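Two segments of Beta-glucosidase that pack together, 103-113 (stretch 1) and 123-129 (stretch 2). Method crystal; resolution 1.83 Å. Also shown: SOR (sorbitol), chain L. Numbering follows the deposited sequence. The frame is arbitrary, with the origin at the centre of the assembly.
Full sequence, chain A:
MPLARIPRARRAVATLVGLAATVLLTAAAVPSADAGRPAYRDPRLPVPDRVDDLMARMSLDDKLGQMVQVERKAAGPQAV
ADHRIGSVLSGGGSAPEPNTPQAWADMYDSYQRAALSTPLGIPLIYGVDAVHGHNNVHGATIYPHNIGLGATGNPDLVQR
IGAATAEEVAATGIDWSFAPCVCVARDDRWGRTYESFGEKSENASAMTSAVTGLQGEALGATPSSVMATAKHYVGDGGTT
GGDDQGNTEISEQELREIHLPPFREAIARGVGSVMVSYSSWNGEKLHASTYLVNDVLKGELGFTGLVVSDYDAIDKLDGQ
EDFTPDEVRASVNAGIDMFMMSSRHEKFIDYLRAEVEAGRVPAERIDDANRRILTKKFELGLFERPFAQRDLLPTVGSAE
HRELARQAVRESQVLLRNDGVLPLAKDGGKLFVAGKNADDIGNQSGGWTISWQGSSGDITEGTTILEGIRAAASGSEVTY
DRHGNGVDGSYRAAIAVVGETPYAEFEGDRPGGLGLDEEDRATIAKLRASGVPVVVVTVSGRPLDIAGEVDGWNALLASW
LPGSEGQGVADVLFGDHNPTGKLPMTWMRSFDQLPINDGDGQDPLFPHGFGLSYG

Stretch 1 (103-113) AWADMYDSYQR
Stretch 2 (123-129) PLIYGVD

How do the two backbones lie? Residues 103-113 are helical throughout, near phi/psi -62/-42, with i to i+4 hydrogen bonds satisfying every amide from Met107 to Arg113. Residues 125-128 form a strand, preceded by extended Pro123 and Leu124 (psi 150° in both). The strand runs roughly antiparallel to the helix at 145°, the axes 9.8 Å apart at closest. In register, Gln112 CA lies 5.8 Å from Leu124 CA, Tyr108 CA 7.6 Å from Tyr126 CA and Trp104 CA 11.3 Å from Val128 CA, so the segments diverge toward Val128.

What satisfies the polar groups where they are closest? Gln112 (chi1 t, chi2 p, chi3 -85°) uses both ends of its amide on one residue. Leu124 N donates to Gln112 OE1 at 2.7 Å, and Gln112 NE2 donates to Leu124 O at 3.0 Å, nearly straight at 168°. A primary amide suits this place by matching backbone donor and acceptor together. Gln112 NE2 also makes a weak bond to Tyr108 OH, 3.1 Å at 128°.

Which apolar groups fill the rest? The stretches bury 435 Å² between them, and the contacting residues are buried except partly exposed Met107. From Leu124 through the strand, Leu124, Tyr126 and Val128 point toward the helix and Ile125 away. Tyr126 (chi1 t, chi2 -71°) is the most covered: its CB lies 3.3 Å from Tyr108 CE1, at that ring's edge. Leu124 (t, p) brings CD2 within 3.7 Å of Tyr111 CB. Trp104 (m, 82°) and Tyr108 start sideways, but their length brings their ends nearer; Trp104 CZ3 reaches 4.4 Å from Val128 CG2.

What becomes of the other polar tips? Tyr126 OH, 3.3 Å from Met107 CE (t, t, p), is hydrogen-bonded elsewhere in the structure, as are Tyr108 OH (t, 90°), Tyr111 OH (m, -80°) and Trp104 NE1. Asp129 (m, -78°) accepts from sorbitol: O2 to OD1, 2.7 Å, and O4 to OD2, 2.9 Å.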

ATOM      1  N   ALA A 103      20.739   2.058  -8.861  1.00 12.10           N
ATOM      2  CA  ALA A 103      20.333   1.395 -10.094  1.00 14.93           C
ATOM      3  C   ALA A 103      18.894   1.736 -10.479  1.00 17.43           C
ATOM      4  O   ALA A 103      18.574   1.800 -11.677  1.00 13.90           O
ATOM      5  CB  ALA A 103      20.509  -0.115  -9.963  1.00 15.01           C
ATOM      6  N   TRP A 104      18.013   1.946  -9.495  1.00 16.63           N
ATOM      7  CA  TRP A 104      16.674   2.442  -9.818  1.00 17.13           C
ATOM      8  C   TRP A 104      16.748   3.833 -10.433  1.00 12.58           C
ATOM      9  O   TRP A 104      16.055   4.125 -11.415  1.00 14.78           O
ATOM     10  CB  TRP A 104      15.788   2.480  -8.573  1.00 12.21           C
ATOM     11  CG  TRP A 104      15.209   1.174  -8.157  1.00 13.83           C
ATOM     12  CD1 TRP A 104      15.824   0.198  -7.425  1.00 13.90           C
ATOM     13  CD2 TRP A 104      13.882   0.703  -8.424  1.00 13.93           C
ATOM     14  NE1 TRP A 104      14.963  -0.859  -7.228  1.00 14.55           N
ATOM     15  CE2 TRP A 104      13.764  -0.572  -7.833  1.00 17.35           C
ATOM     16  CE3 TRP A 104      12.782   1.234  -9.119  1.00 12.51           C
ATOM     17  CZ2 TRP A 104      12.592  -1.322  -7.901  1.00 12.03           C
ATOM     18  CZ3 TRP A 104      11.612   0.481  -9.191  1.00 16.90           C
ATOM     19  CH2 TRP A 104      11.530  -0.783  -8.588  1.00 17.21           C
ATOM     20  N   ALA A 105      17.569   4.716  -9.858  1.00 14.19           N
ATOM     21  CA  ALA A 105      17.699   6.055 -10.428  1.00 16.39           C
ATOM     22  C   ALA A 105      18.256   5.996 -11.846  1.00 16.24           C
ATOM     23  O   ALA A 105      17.794   6.727 -12.733  1.00 15.90           O
ATOM     24  CB  ALA A 105      18.577   6.933  -9.540  1.00 12.58           C
ATOM     25  N   ASP A 106      19.244   5.125 -12.081  1.00 15.51           N
ATOM     26  CA  ASP A 106      19.780   4.945 -13.428  1.00 13.80           C
ATOM     27  C   ASP A 106      18.698   4.465 -14.387  1.00 18.62           C
ATOM     28  O   ASP A 106      18.579   4.968 -15.511  1.00 16.36           O
ATOM     29  CB  ASP A 106      20.941   3.953 -13.408  1.00 11.12           C
ATOM     30  CG  ASP A 106      22.159   4.498 -12.715  1.00 19.14           C
ATOM     31  OD1 ASP A 106      22.214   5.726 -12.473  1.00 19.70           O
ATOM     32  OD2 ASP A 106      23.066   3.691 -12.413  1.00 19.31           O
ATOM     33  N   MET A 107      17.910   3.475 -13.963  1.00 16.32           N
ATOM     34  CA  MET A 107      16.849   2.960 -14.818  1.00 15.43           C
ATOM     35  C   MET A 107      15.859   4.062 -15.173  1.00 18.96           C
ATOM     36  O   MET A 107      15.491   4.231 -16.342  1.00 16.64           O
ATOM     37  CB  MET A 107      16.127   1.808 -14.119  1.00 15.54           C
ATOM     38  CG  MET A 107      14.992   1.191 -14.951  1.00 11.27           C
ATOM     39  SD  MET A 107      14.115  -0.044 -13.977  1.00 18.70           S
ATOM     40  CE  MET A 107      13.238   0.996 -12.816  1.00 17.64           C
ATOM     41  N   TYR A 108      15.426   4.824 -14.166  1.00 16.07           N
ATOM     42  CA  TYR A 108      14.500   5.927 -14.399  1.00 16.20           C
ATOM     43  C   TYR A 108      15.068   6.925 -15.406  1.00 16.17           C
ATOM     44  O   TYR A 108      14.399   7.291 -16.377  1.00 13.36           O
ATOM     45  CB  TYR A 108      14.175   6.622 -13.077  1.00 15.23           C
ATOM     46  CG  TYR A 108      13.260   7.804 -13.271  1.00 13.48           C
ATOM     47  CD1 TYR A 108      11.878   7.653 -13.217  1.00 15.97           C
ATOM     48  CD2 TYR A 108      13.777   9.065 -13.563  1.00 17.59           C
ATOM     49  CE1 TYR A 108      11.035   8.742 -13.421  1.00 14.75           C
ATOM     50  CE2 TYR A 108      12.955  10.138 -13.778  1.00 15.37           C
ATOM     51  CZ  TYR A 108      11.585   9.977 -13.701  1.00 16.46           C
ATOM     52  OH  TYR A 108      10.773  11.060 -13.909  1.00 13.69           O
ATOM     53  N   ASP A 109      16.306   7.389 -15.180  1.00 14.70           N
ATOM     54  CA  ASP A 109      16.908   8.369 -16.080  1.00 13.59           C
ATOM     55  C   ASP A 109      17.045   7.828 -17.492  1.00 16.63           C
ATOM     56  O   ASP A 109      16.965   8.592 -18.464  1.00 17.09           O
ATOM     57  CB  ASP A 109      18.281   8.796 -15.559  1.00 13.81           C
ATOM     58  CG  ASP A 109      18.188   9.704 -14.361  1.00 17.40           C
ATOM     59  OD1 ASP A 109      17.067  10.138 -14.031  1.00 17.25           O
ATOM     60  OD2 ASP A 109      19.239   9.997 -13.758  1.00 17.27           O
ATOM     61  N   SER A 110      17.271   6.522 -17.628  1.00 15.80           N
ATOM     62  CA  SER A 110      17.378   5.927 -18.955  1.00 15.45           C
ATOM     63  C   SER A 110      16.054   6.043 -19.708  1.00 15.59           C
ATOM     64  O   SER A 110      16.021   6.435 -20.884  1.00 15.88           O
ATOM     65  CB  SER A 110      17.813   4.470 -18.823  1.00 23.20           C
ATOM     66  OG  SER A 110      17.839   3.827 -20.077  1.00 27.07           O
ATOM     67  N   TYR A 111      14.944   5.716 -19.043  1.00 12.90           N
ATOM     68  CA  TYR A 111      13.640   5.895 -19.683  1.00 10.36           C
ATOM     69  C   TYR A 111      13.395   7.360 -20.017  1.00 14.90           C
ATOM     70  O   TYR A 111      12.923   7.690 -21.114  1.00 14.60           O
ATOM     71  CB  TYR A 111      12.536   5.360 -18.775  1.00 12.58           C
ATOM     72  CG  TYR A 111      12.302   3.874 -18.906  1.00 13.86           C
ATOM     73  CD1 TYR A 111      11.553   3.371 -19.956  1.00 14.32           C
ATOM     74  CD2 TYR A 111      12.826   2.970 -17.968  1.00 13.82           C
ATOM     75  CE1 TYR A 111      11.319   2.020 -20.093  1.00 14.93           C
ATOM     76  CE2 TYR A 111      12.594   1.605 -18.098  1.00 15.11           C
ATOM     77  CZ  TYR A 111      11.842   1.139 -19.168  1.00 17.23           C
ATOM     78  OH  TYR A 111      11.581  -0.204 -19.328  1.00 17.29           O
ATOM     79  N   GLN A 112      13.750   8.255 -19.099  1.00 13.70           N
ATOM     80  CA  GLN A 112      13.473   9.670 -19.301  1.00 15.20           C
ATOM     81  C   GLN A 112      14.274  10.235 -20.470  1.00 19.40           C
ATOM     82  O   GLN A 112      13.734  11.001 -21.279  1.00 14.68           O
ATOM     83  CB  GLN A 112      13.767  10.434 -18.014  1.00 17.37           C
ATOM     84  CG  GLN A 112      13.169  11.810 -17.960  1.00 16.14           C
ATOM     85  CD  GLN A 112      11.655  11.777 -18.047  1.00 17.36           C
ATOM     86  OE1 GLN A 112      11.102  11.731 -19.138  1.00 14.96           O
ATOM     87  NE2 GLN A 112      10.982  11.790 -16.898  1.00 15.29           N
ATOM     88  N   ARG A 113      15.553   9.856 -20.595  1.00 15.75           N
ATOM     89  CA  ARG A 113      16.348  10.344 -21.726  1.00 15.25           C
ATOM     90  C   ARG A 113      15.680  10.023 -23.059  1.00 18.80           C
ATOM     91  O   ARG A 113      15.649  10.866 -23.972  1.00 15.90           O
ATOM     92  CB  ARG A 113      17.760   9.742 -21.690  1.00 20.99           C
ATOM     93  CG  ARG A 113      18.688  10.336 -20.642  1.00 20.23           C
ATOM     94  CD  ARG A 113      20.141   9.962 -20.943  1.00 23.95           C
ATOM     95  NE  ARG A 113      20.355   8.541 -20.735  1.00 24.01           N
ATOM     96  CZ  ARG A 113      20.658   8.003 -19.557  1.00 29.94           C
ATOM     97  NH1 ARG A 113      20.805   8.773 -18.484  1.00 20.30           N
ATOM     98  NH2 ARG A 113      20.821   6.690 -19.451  1.00 34.84           N
ATOM     99  N   PRO A 123       8.017  14.664 -21.143  1.00 11.48           N
ATOM    100  CA  PRO A 123       8.708  13.761 -20.223  1.00 17.10           C
ATOM    101  C   PRO A 123       7.781  12.654 -19.754  1.00 19.37           C
ATOM    102  O   PRO A 123       6.552  12.803 -19.699  1.00 13.59           O
ATOM    103  CB  PRO A 123       9.136  14.678 -19.069  1.00 12.70           C
ATOM    104  CG  PRO A 123       8.173  15.810 -19.116  1.00 19.40           C
ATOM    105  CD  PRO A 123       7.753  15.982 -20.545  1.00 15.07           C
ATOM    106  N   LEU A 124       8.399  11.515 -19.466  1.00 14.09           N
ATOM    107  CA  LEU A 124       7.691  10.371 -18.915  1.00 16.97           C
ATOM    108  C   LEU A 124       7.332  10.622 -17.455  1.00 17.13           C
ATOM    109  O   LEU A 124       8.042  11.327 -16.732  1.00 14.26           O
ATOM    110  CB  LEU A 124       8.583   9.139 -19.016  1.00 15.28           C
ATOM    111  CG  LEU A 124       7.984   7.750 -19.049  1.00 19.96           C
ATOM    112  CD1 LEU A 124       7.190   7.574 -20.322  1.00 14.29           C
ATOM    113  CD2 LEU A 124       9.135   6.762 -18.993  1.00 17.63           C
ATOM    114  N   ILE A 125       6.226  10.027 -17.011  1.00 12.68           N
ATOM    115  CA  ILE A 125       5.920   9.907 -15.587  1.00 13.85           C
ATOM    116  C   ILE A 125       6.039   8.431 -15.227  1.00 11.40           C
ATOM    117  O   ILE A 125       5.577   7.559 -15.976  1.00 11.50           O
ATOM    118  CB  ILE A 125       4.534  10.497 -15.240  1.00 14.85           C
ATOM    119  CG1 ILE A 125       4.354  10.664 -13.725  1.00 13.76           C
ATOM    120  CG2 ILE A 125       3.385   9.667 -15.828  1.00 10.79           C
ATOM    121  CD1 ILE A 125       3.069  11.398 -13.350  1.00 10.21           C
ATOM    122  N   TYR A 126       6.729   8.140 -14.130  1.00 11.85           N
ATOM    123  CA  TYR A 126       7.005   6.767 -13.733  1.00 11.25           C
ATOM    124  C   TYR A 126       6.257   6.469 -12.440  1.00 10.85           C
ATOM    125  O   TYR A 126       6.341   7.244 -11.486  1.00 12.34           O
ATOM    126  CB  TYR A 126       8.512   6.543 -13.543  1.00 13.50           C
ATOM    127  CG  TYR A 126       8.946   5.097 -13.654  1.00 15.20           C
ATOM    128  CD1 TYR A 126       8.629   4.170 -12.656  1.00 15.69           C
ATOM    129  CD2 TYR A 126       9.670   4.653 -14.760  1.00 15.24           C
ATOM    130  CE1 TYR A 126       9.028   2.848 -12.758  1.00 13.65           C
ATOM    131  CE2 TYR A 126      10.070   3.329 -14.871  1.00 14.63           C
ATOM    132  CZ  TYR A 126       9.748   2.431 -13.865  1.00 15.32           C
ATOM    133  OH  TYR A 126      10.142   1.116 -13.980  1.00 13.96           O
ATOM    134  N   GLY A 127       5.519   5.357 -12.418  1.00 11.03           N
ATOM    135  CA  GLY A 127       4.764   4.955 -11.240  1.00  8.41           C
ATOM    136  C   GLY A 127       5.269   3.679 -10.592  1.00 13.68           C
ATOM    137  O   GLY A 127       5.920   2.859 -11.248  1.00 13.81           O
ATOM    138  N   VAL A 128       4.984   3.496  -9.303  1.00  9.80           N
ATOM    139  CA  VAL A 128       5.462   2.333  -8.569  1.00  9.20           C
ATOM    140  C   VAL A 128       4.556   2.153  -7.360  1.00 11.94           C
ATOM    141  O   VAL A 128       3.938   3.107  -6.887  1.00 10.93           O
ATOM    142  CB  VAL A 128       6.941   2.523  -8.143  1.00 10.48           C
ATOM    143  CG1 VAL A 128       7.058   3.551  -7.022  1.00 10.43           C
ATOM    144  CG2 VAL A 128       7.555   1.209  -7.714  1.00 13.61           C
ATOM    145  N   ASP A 129       4.500   0.932  -6.835  1.00 11.01           N
ATOM    146  CA  ASP A 129       3.865   0.698  -5.533  1.00 12.79           C
ATOM    147  C   ASP A 129       4.883   1.004  -4.441  1.00 12.75           C
ATOM    148  O   ASP A 129       5.735   0.175  -4.117  1.00 12.58           O
ATOM    149  CB  ASP A 129       3.357  -0.733  -5.402  1.00 12.54           C
ATOM    150  CG  ASP A 129       2.255  -1.055  -6.389  1.00 17.56           C
ATOM    151  OD1 ASP A 129       1.094  -0.646  -6.149  1.00 17.21           O
ATOM    152  OD2 ASP A 129       2.555  -1.726  -7.398  1.00 17.41           O
TER
HETATM  153  C1  SOR L 711      -2.845  -2.124  -6.832  1.00 25.88           C
HETATM  154  C2  SOR L 711      -1.410  -2.049  -7.323  1.00 38.96           C
HETATM  155  C3  SOR L 711      -1.243  -2.999  -8.506  1.00 43.25           C
HETATM  156  C4  SOR L 711       0.232  -3.239  -8.814  1.00 31.59           C
HETATM  157  C5  SOR L 711       0.481  -4.549  -9.568  1.00 40.79           C
HETATM  158  C6  SOR L 711       1.973  -4.858  -9.501  1.00 25.74           C
HETATM  159  O1  SOR L 711      -2.930  -1.726  -5.485  1.00 22.27           O
HETATM  160  O2  SOR L 711      -1.107  -0.722  -7.714  1.00 26.60           O
HETATM  161  O3  SOR L 711      -1.876  -2.429  -9.622  1.00 35.74           O
HETATM  162  O4  SOR L 711       0.744  -2.157  -9.566  1.00 40.21           O
HETATM  163  O5  SOR L 711      -0.272  -5.628  -9.027  1.00 37.75           O
HETATM  164  O6  SOR L 711       2.212  -6.214  -9.814  1.00 35.41           O